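Local coordinates for protein putative alpha-L-fucosidase (Bacteroides thetaiotaomicron VPI-5482, PDB 3GZA) that probably hydrolyses alpha-L-fucosidic bonds as a family 29 glycoside hydrolase, with a TIM-barrel domain followed by a beta-sandwich domain, at residues L299-K302 with Y303-V307; G337-I340 with N341-F344. All blocks are in the same frame, centred on the assembly; numbering follows the deposited sequence.

Contact 1: residues L299-K302 with Y303-V307; sequences LMDK and YEKSV
The C-terminal end of helix 296-304, the helix that joins barrel strands 264-273 and 312-317 in a beta-alpha-beta unit of the TIM barrel, is where Leu299-Lys302 meets Tyr303-Val307. Regular i to i+4 bonds still run from Tyr303 N to Leu299 O (2.9 Å) and from Glu304 N to Met300 O (3.0 Å). Lys305 then leaves helical geometry, and its N-H bends to Asp301 O at 135°, with a weak bond to Lys302 O.

Side chains join in where the helix ends. On the outer side Asp301, its CG anti to the backbone N (chi1 178°), turns its carboxylate along the helix, and Lys305 reaches across it with an extended chain. The salt bridge is short, Lys305 NZ to Asp301 OD1 at 2.6 Å, and uses the syn lone pair of that oxygen. On the buried side Met300, a selenomethionine, lies beside Tyr303 and points the same way; its chain bends at chi2 and chi3 and brings CE to 4.1 Å from Tyr303 CD2. One face of the Tyr303 ring carries Val307 CB near its rim. The polar end of Lys302 leaves the helix for Thr224 O, while its carbonyl stays behind as an acceptor at the last turn. Ser306 OG donates to Lys302 O over 2.7 Å, arriving above the carbonyl plane, 37° out of it.

Contact 2: residues G337-I340 with N341-F344; sequences GDEI and NRRF
Glu339, Arg342 and Arg343 form a salt-bridge network on the last turns of helix 327-344, an example of i to i+3 and i to i+4 ion pairing on one helix. Glu339 has CG anti to the backbone N and a bend at chi2, which carry its carboxylate along the helix toward both arginines.

Arg342 lies alongside Glu339 and grips it side-on: NE meets OE1 at 2.9 Å in a nearly straight bond (169°), and NH2 meets the syn lone pair of OE2. The carboxylate and guanidinium planes stand 33° apart. The Arg343 chain crosses obliquely, its guanidinium plane 88° from the carboxylate plane, and Arg343 NE reaches Glu339 OE2 on its anti side at 2.8 Å. OE2 thus accepts from two guanidinium groups, an arrangement likely to stabilise its negative charge. With an alanine here in place of the glutamate, both guanidinium groups would probably lose their shared anion, and Arg342 the two-nitrogen grip that fixes its rotation. Arg342 also bonds to Lys443 O, and Arg343 to Glu304.

The backbone bonds are helical throughout, from Asn341 N to Gly337 O through to Phe344 N to Ile340 O. Water adds a polar link on the exposed side, accepting from Asn341 ND2 and donating to Asp338 OD1, each at 3.0 Å.

Apolar contact is looser, with Ile340 CG2 4.5 Å from Phe344 CD2. Against one face of the Phe344 ring, which also meets Tyr370 edge-to-face, Arg343 CB sits over the centre, 3.6 Å from the ring plane.

How the contacts relate
Both contacts lie at the C-terminal ends of helices, but at different depths. Contact 1 is partly buried within the barrel's beta-alpha-beta unit, and its inward side chains reach strands 22-26 and 312-317. Contact 2 lies at the surface, on the helix leading toward the beta-sandwich, and its chemistry is dominated by charge. Their centres are about 12 Å apart and the two helices touch directly: Glu304 OE2 takes a salt bridge from Arg343 NH1 at 2.8 Å, extending the network of contact 2 onto helix 296-304. Elsewhere, Tyr303 OH packs 3.5 Å from Ile340 CG2. Tyr370, from sandwich strand 366-375, hydrogen-bonds to Glu304 and meets the Phe344 ring, so both helix ends also face the second domain.

Contact 1: residues L299-K302 with Y303-V307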
loop_
_atom_site.group_PDB
_atom_site.type_symbol
_atom_site.label_atom_id
_atom_site.label_comp_id
_atom_site.label_asym_id
_atom_site.label_seq_id
_atom_site.Cartn_x
_atom_site.Cartn_y
_atom_site.Cartn_z
ATOM N N LEU A 299 -31.040 -21.640 -15.430
ATOM C CA LEU A 299 -31.251 -20.235 -15.122
ATOM C C LEU A 299 -32.736 -19.880 -15.000
ATOM O O LEU A 299 -33.109 -19.049 -14.168
ATOM C CB LEU A 299 -30.582 -19.364 -16.195
ATOM C CG LEU A 299 -29.057 -19.361 -16.191
ATOM C CD1 LEU A 299 -28.497 -18.633 -17.426
ATOM C CD2 LEU A 299 -28.519 -18.784 -14.831
HETATM N N MSE A 300 -33.562 -20.473 -15.847
HETATM C CA MSE A 300 -35.000 -20.230 -15.788
HETATM C C MSE A 300 -35.610 -20.818 -14.524
HETATM O O MSE A 300 -36.475 -20.198 -13.922
HETATM C CB MSE A 300 -35.692 -20.734 -17.029
HETATM C CG MSE A 300 -35.284 -19.980 -18.257
HETATM SE SE MSE A 300 -35.418 -18.021 -18.172
HETATM C CE MSE A 300 -37.338 -17.895 -17.648
ATOM N N ASP A 301 -35.161 -22.002 -14.120
ATOM C CA ASP A 301 -35.603 -22.632 -12.863
ATOM C C ASP A 301 -35.241 -21.650 -11.721
ATOM O O ASP A 301 -36.076 -21.351 -10.845
ATOM C CB ASP A 301 -34.851 -23.975 -12.710
ATOM C CG ASP A 301 -35.173 -24.746 -11.410
ATOM O OD1 ASP A 301 -36.357 -24.921 -11.062
ATOM O OD2 ASP A 301 -34.199 -25.256 -10.748
ATOM N N LYS A 302 -34.024 -21.102 -11.748
ATOM C CA LYS A 302 -33.612 -20.175 -10.689
ATOM C C LYS A 302 -34.434 -18.906 -10.702
ATOM O O LYS A 302 -34.848 -18.412 -9.634
ATOM C CB LYS A 302 -32.121 -19.893 -10.748
ATOM C CG LYS A 302 -31.275 -21.148 -10.472
ATOM C CD LYS A 302 -29.803 -20.853 -10.571
ATOM C CE LYS A 302 -28.997 -22.154 -10.371
ATOM N NZ LYS A 302 -29.480 -22.958 -9.211
ATOM N N TYR A 303 -34.660 -18.342 -11.876
ATOM C CA TYR A 303 -35.510 -17.138 -12.002
ATOM C C TYR A 303 -36.869 -17.358 -11.341
ATOM O O TYR A 303 -37.344 -16.514 -10.549
ATOM C CB TYR A 303 -35.687 -16.829 -13.511
ATOM C CG TYR A 303 -36.580 -15.615 -13.784
ATOM C CD1 TYR A 303 -36.068 -14.336 -13.710
ATOM C CD2 TYR A 303 -37.903 -15.771 -14.128
ATOM C CE1 TYR A 303 -36.861 -13.227 -13.931
ATOM C CE2 TYR A 303 -38.691 -14.687 -14.372
ATOM C CZ TYR A 303 -38.173 -13.437 -14.272
ATOM O OH TYR A 303 -38.984 -12.319 -14.508
ATOM N N GLU A 304 -37.507 -18.484 -11.642
ATOM C CA GLU A 304 -38.851 -18.748 -11.095
ATOM C C GLU A 304 -38.823 -18.956 -9.578
ATOM O O GLU A 304 -39.816 -18.721 -8.892
ATOM C CB GLU A 304 -39.502 -19.951 -11.811
ATOM C CG GLU A 304 -39.801 -19.637 -13.272
ATOM C CD GLU A 304 -40.524 -20.722 -13.997
ATOM O OE1 GLU A 304 -40.978 -21.706 -13.374
ATOM O OE2 GLU A 304 -40.677 -20.587 -15.222
ATOM N N LYS A 305 -37.680 -19.393 -9.061
ATOM C CA LYS A 305 -37.521 -19.650 -7.630
ATOM C C LYS A 305 -36.808 -18.526 -6.897
ATOM O O LYS A 305 -36.350 -18.696 -5.792
ATOM C CB LYS A 305 -36.860 -21.028 -7.394
ATOM C CG LYS A 305 -37.739 -22.197 -7.826
ATOM C CD LYS A 305 -37.024 -23.551 -7.848
ATOM C CE LYS A 305 -37.999 -24.720 -8.270
ATOM N NZ LYS A 305 -37.265 -25.916 -8.827
ATOM N N SER A 306 -36.703 -17.352 -7.513
ATOM C CA SER A 306 -36.119 -16.172 -6.890
ATOM C C SER A 306 -37.079 -15.054 -7.163
ATOM O O SER A 306 -37.894 -14.774 -6.298
ATOM C CB SER A 306 -34.703 -15.831 -7.364
ATOM O OG SER A 306 -34.615 -15.812 -8.777
ATOM N N VAL A 307 -37.036 -14.487 -8.376
ATOM C CA VAL A 307 -37.959 -13.439 -8.770
ATOM C C VAL A 307 -39.410 -13.914 -8.561
ATOM O O VAL A 307 -40.277 -13.153 -8.123
ATOM C CB VAL A 307 -37.719 -13.016 -10.216
ATOM C CG1 VAL A 307 -38.802 -11.953 -10.680
ATOM C CG2 VAL A 307 -36.250 -12.498 -10.390
#

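Contact 2: residues G337-I340 with N341-F344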
loop_
_atom_site.group_PDB
_atom_site.type_symbol
_atom_site.label_atom_id
_atom_site.label_comp_id
_atom_site.label_asym_id
_atom_site.label_seq_id
_atom_site.Cartn_x
_atom_site.Cartn_y
_atom_site.Cartn_z
ATOM N N GLY A 337 -32.626 -13.404 -20.884
ATOM C CA GLY A 337 -33.530 -12.283 -21.045
ATOM C C GLY A 337 -34.564 -12.561 -22.101
ATOM O O GLY A 337 -35.750 -12.257 -21.908
ATOM N N ASP A 338 -34.146 -13.141 -23.229
ATOM C CA ASP A 338 -35.095 -13.465 -24.301
ATOM C C ASP A 338 -36.171 -14.473 -23.855
ATOM O O ASP A 338 -37.349 -14.362 -24.255
ATOM C CB ASP A 338 -34.341 -14.053 -25.501
ATOM C CG ASP A 338 -33.503 -13.029 -26.243
ATOM O OD1 ASP A 338 -33.609 -11.800 -25.974
ATOM O OD2 ASP A 338 -32.700 -13.487 -27.094
ATOM N N GLU A 339 -35.774 -15.417 -22.989
ATOM C CA GLU A 339 -36.653 -16.466 -22.559
ATOM C C GLU A 339 -37.603 -15.933 -21.475
ATOM O O GLU A 339 -38.775 -16.295 -21.445
ATOM C CB GLU A 339 -35.875 -17.695 -22.148
ATOM C CG GLU A 339 -36.734 -18.818 -21.663
ATOM C CD GLU A 339 -37.646 -19.424 -22.706
ATOM O OE1 GLU A 339 -37.511 -19.128 -23.907
ATOM O OE2 GLU A 339 -38.540 -20.200 -22.319
ATOM N N ILE A 340 -37.129 -15.042 -20.621
ATOM C CA ILE A 340 -38.018 -14.399 -19.652
ATOM C C ILE A 340 -39.084 -13.644 -20.408
ATOM O O ILE A 340 -40.276 -13.733 -20.073
ATOM C CB ILE A 340 -37.268 -13.444 -18.723
ATOM C CG1 ILE A 340 -36.352 -14.251 -17.792
ATOM C CG2 ILE A 340 -38.238 -12.640 -17.876
ATOM C CD1 ILE A 340 -35.252 -13.363 -17.099
ATOM N N ASN A 341 -38.677 -12.913 -21.449
ATOM C CA ASN A 341 -39.657 -12.197 -22.262
ATOM C C ASN A 341 -40.598 -13.122 -23.003
ATOM O O ASN A 341 -41.814 -12.868 -23.054
ATOM C CB ASN A 341 -38.971 -11.247 -23.219
ATOM C CG ASN A 341 -38.380 -10.037 -22.506
ATOM O OD1 ASN A 341 -38.851 -9.653 -21.421
ATOM N ND2 ASN A 341 -37.374 -9.410 -23.119
ATOM N N ARG A 342 -40.055 -14.195 -23.571
ATOM C CA ARG A 342 -40.904 -15.146 -24.274
ATOM C C ARG A 342 -42.007 -15.727 -23.373
ATOM O O ARG A 342 -43.180 -15.861 -23.790
ATOM C CB ARG A 342 -40.082 -16.293 -24.838
ATOM C CG ARG A 342 -40.859 -17.089 -25.864
ATOM C CD ARG A 342 -40.101 -18.326 -26.305
ATOM N NE ARG A 342 -40.026 -19.317 -25.236
ATOM C CZ ARG A 342 -40.987 -20.172 -24.906
ATOM N NH1 ARG A 342 -42.127 -20.240 -25.589
ATOM N NH2 ARG A 342 -40.793 -21.003 -23.887
ATOM N N ARG A 343 -41.647 -16.076 -22.143
ATOM C CA ARG A 343 -42.613 -16.689 -21.248
ATOM C C ARG A 343 -43.602 -15.704 -20.648
ATOM O O ARG A 343 -44.814 -15.982 -20.639
ATOM C CB ARG A 343 -41.923 -17.397 -20.082
ATOM C CG ARG A 343 -41.004 -18.496 -20.512
ATOM C CD ARG A 343 -40.504 -19.265 -19.328
ATOM N NE ARG A 343 -39.549 -20.284 -19.736
ATOM C CZ ARG A 343 -39.020 -21.178 -18.911
ATOM N NH1 ARG A 343 -39.346 -21.200 -17.641
ATOM N NH2 ARG A 343 -38.153 -22.065 -19.373
ATOM N N PHE A 344 -43.108 -14.545 -20.217
ATOM C CA PHE A 344 -43.900 -13.699 -19.376
ATOM C C PHE A 344 -44.209 -12.292 -19.846
ATOM O O PHE A 344 -44.893 -11.592 -19.130
ATOM C CB PHE A 344 -43.252 -13.639 -17.976
ATOM C CG PHE A 344 -42.971 -14.993 -17.363
ATOM C CD1 PHE A 344 -43.999 -15.892 -17.160
ATOM C CD2 PHE A 344 -41.688 -15.353 -16.979
ATOM C CE1 PHE A 344 -43.748 -17.147 -16.589
ATOM C CE2 PHE A 344 -41.431 -16.582 -16.430
ATOM C CZ PHE A 344 -42.476 -17.476 -16.232
HETATM O O HOH W 1 -35.841 -9.459 -20.155
HETATM O O HOH W 2 -36.207 -10.375 -25.742
#